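Local coordinates for protein lectin 2 (Agrocybe aegerita, PDB 4TQJ) that binds carbohydrate as a fungal lectin, recognising N-acetylglucosamine at the non-reducing end of glycans, at residues A[170-175]-A[190-195]; A[195-200]-A[210-215]. The protein carries 1 engineered substitution. One frame throughout, in Å; residues are numbered along the deposited sequence.

Contact 1. Residues A[170-175]-A[190-195]; sequences DRHLRF and FGDKHV
Arg171 and His172 converge on one oxygen of Asp192. His172 NE2 donates to Asp192 OD1 at 2.7 Å with an N-H...O angle of 170°, the acceptor lying in the imidazole plane. Arg171 NH2 forms a salt bridge to Asp192 OD1, 2.8 Å, and the two donors reach that oxygen from opposite faces of the carboxylate. Arg171 CB lies over the centre of the His172 ring. Further out, chi3 (56°) bends the arginine chain at NE, which gives to water 2; that water donates to Asp192 OD2. His172 ND1 is hydrogen-bonded to the backbone N of Arg168, which together with the NE2 bond should fix the ring's rotation.

The backbone group is one antiparallel hydrogen-bonded pair: Phe190 N gives to Leu173 O (2.8 Å), and Leu173 N to Phe190 O (3.2 Å).

Among apolar groups, Leu173 CB touches Phe190 CD2 at 3.8 Å, while Leu173 CD1 lies above one face of that ring, toward its rim. Phe190 CE2 meets Phe175 CD1 at 4.0 Å, the ring planes 59° apart. This single pair ends the pairing of strands 173-177 and 186-190, with a His-carboxylate hydrogen bond and a salt bridge in the loop beyond, in one beta-propeller blade.

Contact 2. Residues A[195-200]-A[210-215]; sequences VFISRN and KSVIDN
A beta hairpin with a classic bulge joins strands 195-198 and 210-213, which form the last two strands of their sheet. The bulge follows from the pairing: Val195 N gives to Ile213 O at 3.0 Å, while Val195 O accepts from Val212 N at 2.8 Å, so two consecutive residues face Val195. The second bond is nearly straight, with an N-H...O angle of 167°, and its donor sits almost on the carbonyl axis. Past the bulge the register has moved by one residue. Phe196 then faces Ser211 as a non-hydrogen-bonded pair, and Ile197 and Lys210 form a hydrogen-bonded one, with Ile197 N to Lys210 O at 2.9 Å and Lys210 N to Ile197 O at 3.0 Å. A CA-H...O contact from Phe196 CA also reaches Lys210 O.

In this propeller blade the pair makes up the outer side, and the N-to-C directions of 195-198 and 210-213 differ by 130°, well short of a flat antiparallel 180°. Val212 holds CG1 anti to its carbonyl carbon (chi1 -64°), and this methyl meets Ile197 CG1 at 3.7 Å, the two side chains crossing at about a right angle. Its other methyl, CG2, approaches Val195 CG1 at 4.0 Å. Val195 and Ile213 instead lie side by side and point the same way, both also touching Ile243 of strand 242-246 in the next sheet. On the face bearing Phe196 and Ser211, the phenyl ring turns its edge to the Lys210 carbonyl carbon, and Phe196 CE1 comes within 4.1 Å of Ser211 CB.

In the fold
Following the chain from the N terminus, residues 170-175 run from a loop into the first half of strand 173-177, the chain turns back through strand 186-190, and contact 1 closes that loop. Contact 2 then opens at Val195, the last residue of segment 190-195 and the first of 195-200, and closes a second loop when strand 210-213 returns alongside 195-198. The two are therefore in series, neither nested nor crossed, with centres about 10 Å apart. His194 links them through a probable hydrogen bond from ND1 to Asp214 OD1. Each ties one neighbouring pair of strands; backbone bonds of Phe196 with Gly189 and Ser198 with Ile187 make the sheet continuous between them.

Contact 1. Residues A[170-175]-A[190-195]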
loop_
_atom_site.group_PDB
_atom_site.type_symbol
_atom_site.label_atom_id
_atom_site.label_comp_id
_atom_site.label_asym_id
_atom_site.label_seq_id
_atom_site.Cartn_x
_atom_site.Cartn_y
_atom_site.Cartn_z
ATOM N N ASP A 170 27.576 -17.837 17.756
ATOM C CA ASP A 170 27.906 -19.177 17.270
ATOM C C ASP A 170 27.281 -20.327 18.075
ATOM O O ASP A 170 27.456 -21.495 17.728
ATOM C CB ASP A 170 29.431 -19.359 17.099
ATOM C CG ASP A 170 30.193 -19.363 18.422
ATOM O OD1 ASP A 170 29.609 -19.059 19.485
ATOM O OD2 ASP A 170 31.406 -19.656 18.395
ATOM N N ARG A 171 26.520 -20.001 19.118
ATOM C CA ARG A 171 25.958 -21.018 19.989
ATOM C C ARG A 171 24.449 -20.902 20.242
ATOM O O ARG A 171 23.768 -21.911 20.414
ATOM C CB ARG A 171 26.712 -21.021 21.327
ATOM C CG ARG A 171 28.169 -21.464 21.202
ATOM C CD ARG A 171 28.935 -21.412 22.526
ATOM N NE ARG A 171 28.299 -22.206 23.569
ATOM C CZ ARG A 171 28.435 -23.525 23.708
ATOM N NH1 ARG A 171 29.179 -24.216 22.857
ATOM N NH2 ARG A 171 27.807 -24.153 24.697
ATOM N N HIS A 172 23.946 -19.675 20.234
ATOM C CA HIS A 172 22.618 -19.355 20.763
ATOM C C HIS A 172 21.794 -18.526 19.786
ATOM O O HIS A 172 22.337 -17.943 18.848
ATOM C CB HIS A 172 22.781 -18.591 22.083
ATOM C CG HIS A 172 23.771 -19.224 23.014
ATOM N ND1 HIS A 172 24.851 -18.541 23.531
ATOM C CD2 HIS A 172 23.870 -20.492 23.478
ATOM C CE1 HIS A 172 25.562 -19.355 24.291
ATOM N NE2 HIS A 172 24.988 -20.546 24.277
ATOM N N LEU A 173 20.485 -18.472 20.022
ATOM C CA LEU A 173 19.566 -17.701 19.196
ATOM C C LEU A 173 18.727 -16.774 20.060
ATOM O O LEU A 173 18.266 -17.162 21.127
ATOM C CB LEU A 173 18.630 -18.630 18.424
ATOM C CG LEU A 173 19.328 -19.612 17.471
ATOM C CD1 LEU A 173 18.363 -20.715 17.081
ATOM C CD2 LEU A 173 19.864 -18.876 16.233
ATOM N N ARG A 174 18.516 -15.550 19.592
ATOM C CA ARG A 174 17.694 -14.615 20.337
ATOM C C ARG A 174 16.692 -13.954 19.408
ATOM O O ARG A 174 17.074 -13.254 18.482
ATOM C CB ARG A 174 18.569 -13.580 21.057
ATOM C CG ARG A 174 19.240 -14.142 22.335
ATOM C CD ARG A 174 20.458 -13.313 22.745
ATOM N NE ARG A 174 21.529 -13.458 21.763
ATOM C CZ ARG A 174 22.691 -12.808 21.798
ATOM N NH1 ARG A 174 22.957 -11.943 22.768
ATOM N NH2 ARG A 174 23.584 -13.016 20.844
ATOM N N PHE A 175 15.412 -14.198 19.674
ATOM C CA PHE A 175 14.329 -13.732 18.814
ATOM C C PHE A 175 13.334 -12.914 19.635
ATOM O O PHE A 175 13.378 -12.913 20.859
ATOM C CB PHE A 175 13.565 -14.915 18.198
ATOM C CG PHE A 175 14.405 -15.866 17.378
ATOM C CD1 PHE A 175 13.971 -17.178 17.190
ATOM C CD2 PHE A 175 15.575 -15.460 16.759
ATOM C CE1 PHE A 175 14.698 -18.072 16.426
ATOM C CE2 PHE A 175 16.308 -16.352 15.988
ATOM C CZ PHE A 175 15.862 -17.661 15.821
ATOM N N PHE A 190 17.364 -19.111 22.851
ATOM C CA PHE A 190 17.798 -20.504 22.847
ATOM C C PHE A 190 19.207 -20.531 23.417
ATOM O O PHE A 190 20.163 -20.235 22.714
ATOM C CB PHE A 190 17.799 -21.074 21.421
ATOM C CG PHE A 190 16.434 -21.156 20.794
ATOM C CD1 PHE A 190 15.840 -22.397 20.552
ATOM C CD2 PHE A 190 15.744 -20.001 20.442
ATOM C CE1 PHE A 190 14.596 -22.476 19.976
ATOM C CE2 PHE A 190 14.481 -20.068 19.862
ATOM C CZ PHE A 190 13.901 -21.306 19.634
ATOM N N GLY A 191 19.325 -20.851 24.698
ATOM C CA GLY A 191 20.603 -20.805 25.389
ATOM C C GLY A 191 21.407 -22.096 25.328
ATOM O O GLY A 191 21.377 -22.829 24.331
ATOM N N ASP A 192 22.150 -22.379 26.392
ATOM C CA ASP A 192 22.955 -23.585 26.414
ATOM C C ASP A 192 22.090 -24.806 26.724
ATOM O O ASP A 192 22.079 -25.770 25.961
ATOM C CB ASP A 192 24.112 -23.453 27.414
ATOM C CG ASP A 192 25.270 -22.638 26.863
ATOM O OD1 ASP A 192 25.596 -22.762 25.659
ATOM O OD2 ASP A 192 25.861 -21.859 27.634
ATOM N N LYS A 193 21.347 -24.749 27.826
ATOM C CA LYS A 193 20.554 -25.888 28.258
ATOM C C LYS A 193 19.035 -25.677 28.236
ATOM O O LYS A 193 18.294 -26.608 28.501
ATOM C CB LYS A 193 21.036 -26.355 29.638
ATOM C CG LYS A 193 22.574 -26.411 29.713
ATOM C CD LYS A 193 23.071 -27.597 30.497
ATOM C CE LYS A 193 22.405 -28.876 30.043
ATOM N NZ LYS A 193 23.362 -29.880 29.512
ATOM N N HIS A 194 18.569 -24.470 27.892
ATOM C CA HIS A 194 17.132 -24.210 27.858
ATOM C C HIS A 194 16.750 -23.114 26.871
ATOM O O HIS A 194 17.525 -22.203 26.631
ATOM C CB HIS A 194 16.609 -23.727 29.215
ATOM C CG HIS A 194 17.149 -24.471 30.397
ATOM N ND1 HIS A 194 16.598 -25.650 30.844
ATOM C CD2 HIS A 194 18.158 -24.176 31.251
ATOM C CE1 HIS A 194 17.258 -26.064 31.912
ATOM N NE2 HIS A 194 18.203 -25.183 32.185
ATOM N N VAL A 195 15.540 -23.202 26.333
ATOM C CA VAL A 195 14.913 -22.041 25.708
ATOM C C VAL A 195 14.363 -21.212 26.857
ATOM O O VAL A 195 13.670 -21.743 27.726
ATOM C CB VAL A 195 13.765 -22.441 24.757
ATOM C CG1 VAL A 195 13.112 -21.191 24.136
ATOM C CG2 VAL A 195 14.261 -23.390 23.672
HETATM O O HOH W 1 21.381 -23.161 21.568
HETATM O O HOH W 2 27.787 -20.922 26.248
#

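Contact 2. Residues A[195-200]-A[210-215]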
loop_
_atom_site.group_PDB
_atom_site.type_symbol
_atom_site.label_atom_id
_atom_site.label_comp_id
_atom_site.label_asym_id
_atom_site.label_seq_id
_atom_site.Cartn_x
_atom_site.Cartn_y
_atom_site.Cartn_z
ATOM N N VAL A 195 15.540 -23.202 26.333
ATOM C CA VAL A 195 14.913 -22.041 25.708
ATOM C C VAL A 195 14.363 -21.212 26.857
ATOM O O VAL A 195 13.670 -21.743 27.726
ATOM C CB VAL A 195 13.765 -22.441 24.757
ATOM C CG1 VAL A 195 13.112 -21.191 24.136
ATOM C CG2 VAL A 195 14.261 -23.390 23.672
ATOM N N PHE A 196 14.704 -19.925 26.882
ATOM C CA PHE A 196 14.259 -19.020 27.933
ATOM C C PHE A 196 13.277 -18.032 27.325
ATOM O O PHE A 196 13.403 -17.668 26.156
ATOM C CB PHE A 196 15.432 -18.195 28.507
ATOM C CG PHE A 196 16.448 -18.995 29.294
ATOM C CD1 PHE A 196 16.244 -19.274 30.642
ATOM C CD2 PHE A 196 17.622 -19.441 28.692
ATOM C CE1 PHE A 196 17.185 -20.000 31.383
ATOM C CE2 PHE A 196 18.565 -20.165 29.423
ATOM C CZ PHE A 196 18.346 -20.446 30.772
ATOM N N ILE A 197 12.318 -17.581 28.119
ATOM C CA ILE A 197 11.439 -16.487 27.723
ATOM C C ILE A 197 11.564 -15.361 28.743
ATOM O O ILE A 197 11.665 -15.621 29.942
ATOM C CB ILE A 197 9.963 -16.916 27.705
ATOM C CG1 ILE A 197 9.746 -18.117 26.789
ATOM C CG2 ILE A 197 9.060 -15.739 27.294
ATOM C CD1 ILE A 197 9.991 -17.832 25.337
ATOM N N SER A 198 11.581 -14.118 28.269
ATOM C CA SER A 198 11.341 -12.968 29.134
ATOM C C SER A 198 10.096 -12.268 28.649
ATOM O O SER A 198 10.078 -11.725 27.541
ATOM C CB SER A 198 12.500 -11.983 29.105
ATOM O OG SER A 198 13.524 -12.422 29.956
ATOM N N ARG A 199 9.065 -12.278 29.483
ATOM C CA ARG A 199 7.765 -11.753 29.104
ATOM C C ARG A 199 7.830 -10.248 28.989
ATOM O O ARG A 199 8.361 -9.569 29.869
ATOM C CB ARG A 199 6.714 -12.111 30.157
ATOM C CG ARG A 199 6.879 -13.493 30.747
ATOM C CD ARG A 199 6.020 -13.682 31.997
ATOM N NE ARG A 199 4.622 -13.915 31.650
ATOM C CZ ARG A 199 4.131 -15.101 31.308
ATOM N NH1 ARG A 199 4.931 -16.164 31.270
ATOM N NH2 ARG A 199 2.844 -15.225 31.001
ATOM N N ASN A 200 7.278 -9.737 27.902
ATOM C CA ASN A 200 7.063 -8.313 27.744
ATOM C C ASN A 200 5.843 -7.931 28.564
ATOM O O ASN A 200 4.745 -8.407 28.302
ATOM C CB ASN A 200 6.840 -7.994 26.269
ATOM C CG ASN A 200 6.703 -6.514 26.000
ATOM O OD1 ASN A 200 6.194 -5.756 26.825
ATOM N ND2 ASN A 200 7.136 -6.101 24.828
ATOM N N LYS A 210 12.981 -16.991 32.205
ATOM C CA LYS A 210 12.546 -18.232 32.804
ATOM C C LYS A 210 12.708 -19.335 31.763
ATOM O O LYS A 210 12.444 -19.117 30.580
ATOM C CB LYS A 210 11.091 -18.099 33.232
ATOM C CG LYS A 210 10.213 -19.283 32.880
ATOM C CD LYS A 210 9.941 -20.148 34.097
ATOM C CE LYS A 210 8.807 -21.128 33.825
ATOM N NZ LYS A 210 8.341 -21.746 35.101
ATOM N N SER A 211 13.159 -20.504 32.206
ATOM C CA SER A 211 13.331 -21.636 31.313
ATOM C C SER A 211 11.976 -22.226 30.956
ATOM O O SER A 211 11.135 -22.402 31.834
ATOM C CB SER A 211 14.207 -22.712 31.973
ATOM O OG SER A 211 14.242 -23.886 31.174
ATOM N N VAL A 212 11.766 -22.553 29.682
ATOM C CA VAL A 212 10.495 -23.132 29.259
ATOM C C VAL A 212 10.596 -24.467 28.517
ATOM O O VAL A 212 9.616 -25.201 28.455
ATOM C CB VAL A 212 9.676 -22.164 28.378
ATOM C CG1 VAL A 212 9.274 -20.921 29.174
ATOM C CG2 VAL A 212 10.463 -21.812 27.111
ATOM N N ILE A 213 11.749 -24.756 27.924
ATOM C CA ILE A 213 11.961 -26.038 27.242
ATOM C C ILE A 213 13.395 -26.491 27.460
ATOM O O ILE A 213 14.323 -25.678 27.405
ATOM C CB ILE A 213 11.707 -25.959 25.713
ATOM C CG1 ILE A 213 10.356 -25.319 25.391
ATOM C CG2 ILE A 213 11.785 -27.352 25.071
ATOM C CD1 ILE A 213 10.239 -24.890 23.943
ATOM N N ASP A 214 13.579 -27.783 27.717
ATOM C CA ASP A 214 14.918 -28.337 27.894
ATOM C C ASP A 214 15.316 -29.057 26.616
ATOM O O ASP A 214 15.495 -30.279 26.602
ATOM C CB ASP A 214 14.965 -29.303 29.088
ATOM C CG ASP A 214 14.584 -28.637 30.400
ATOM O OD1 ASP A 214 14.702 -27.400 30.509
ATOM O OD2 ASP A 214 14.169 -29.355 31.332
ATOM N N ASN A 215 15.421 -28.285 25.540
ATOM C CA ASN A 215 15.615 -28.809 24.195
ATOM C C ASN A 215 15.846 -27.632 23.228
ATOM O O ASN A 215 15.876 -26.468 23.647
ATOM C CB ASN A 215 14.407 -29.662 23.762
ATOM C CG ASN A 215 14.810 -30.879 22.920
ATOM O OD1 ASN A 215 15.740 -30.817 22.117
ATOM N ND2 ASN A 215 14.096 -31.995 23.106
#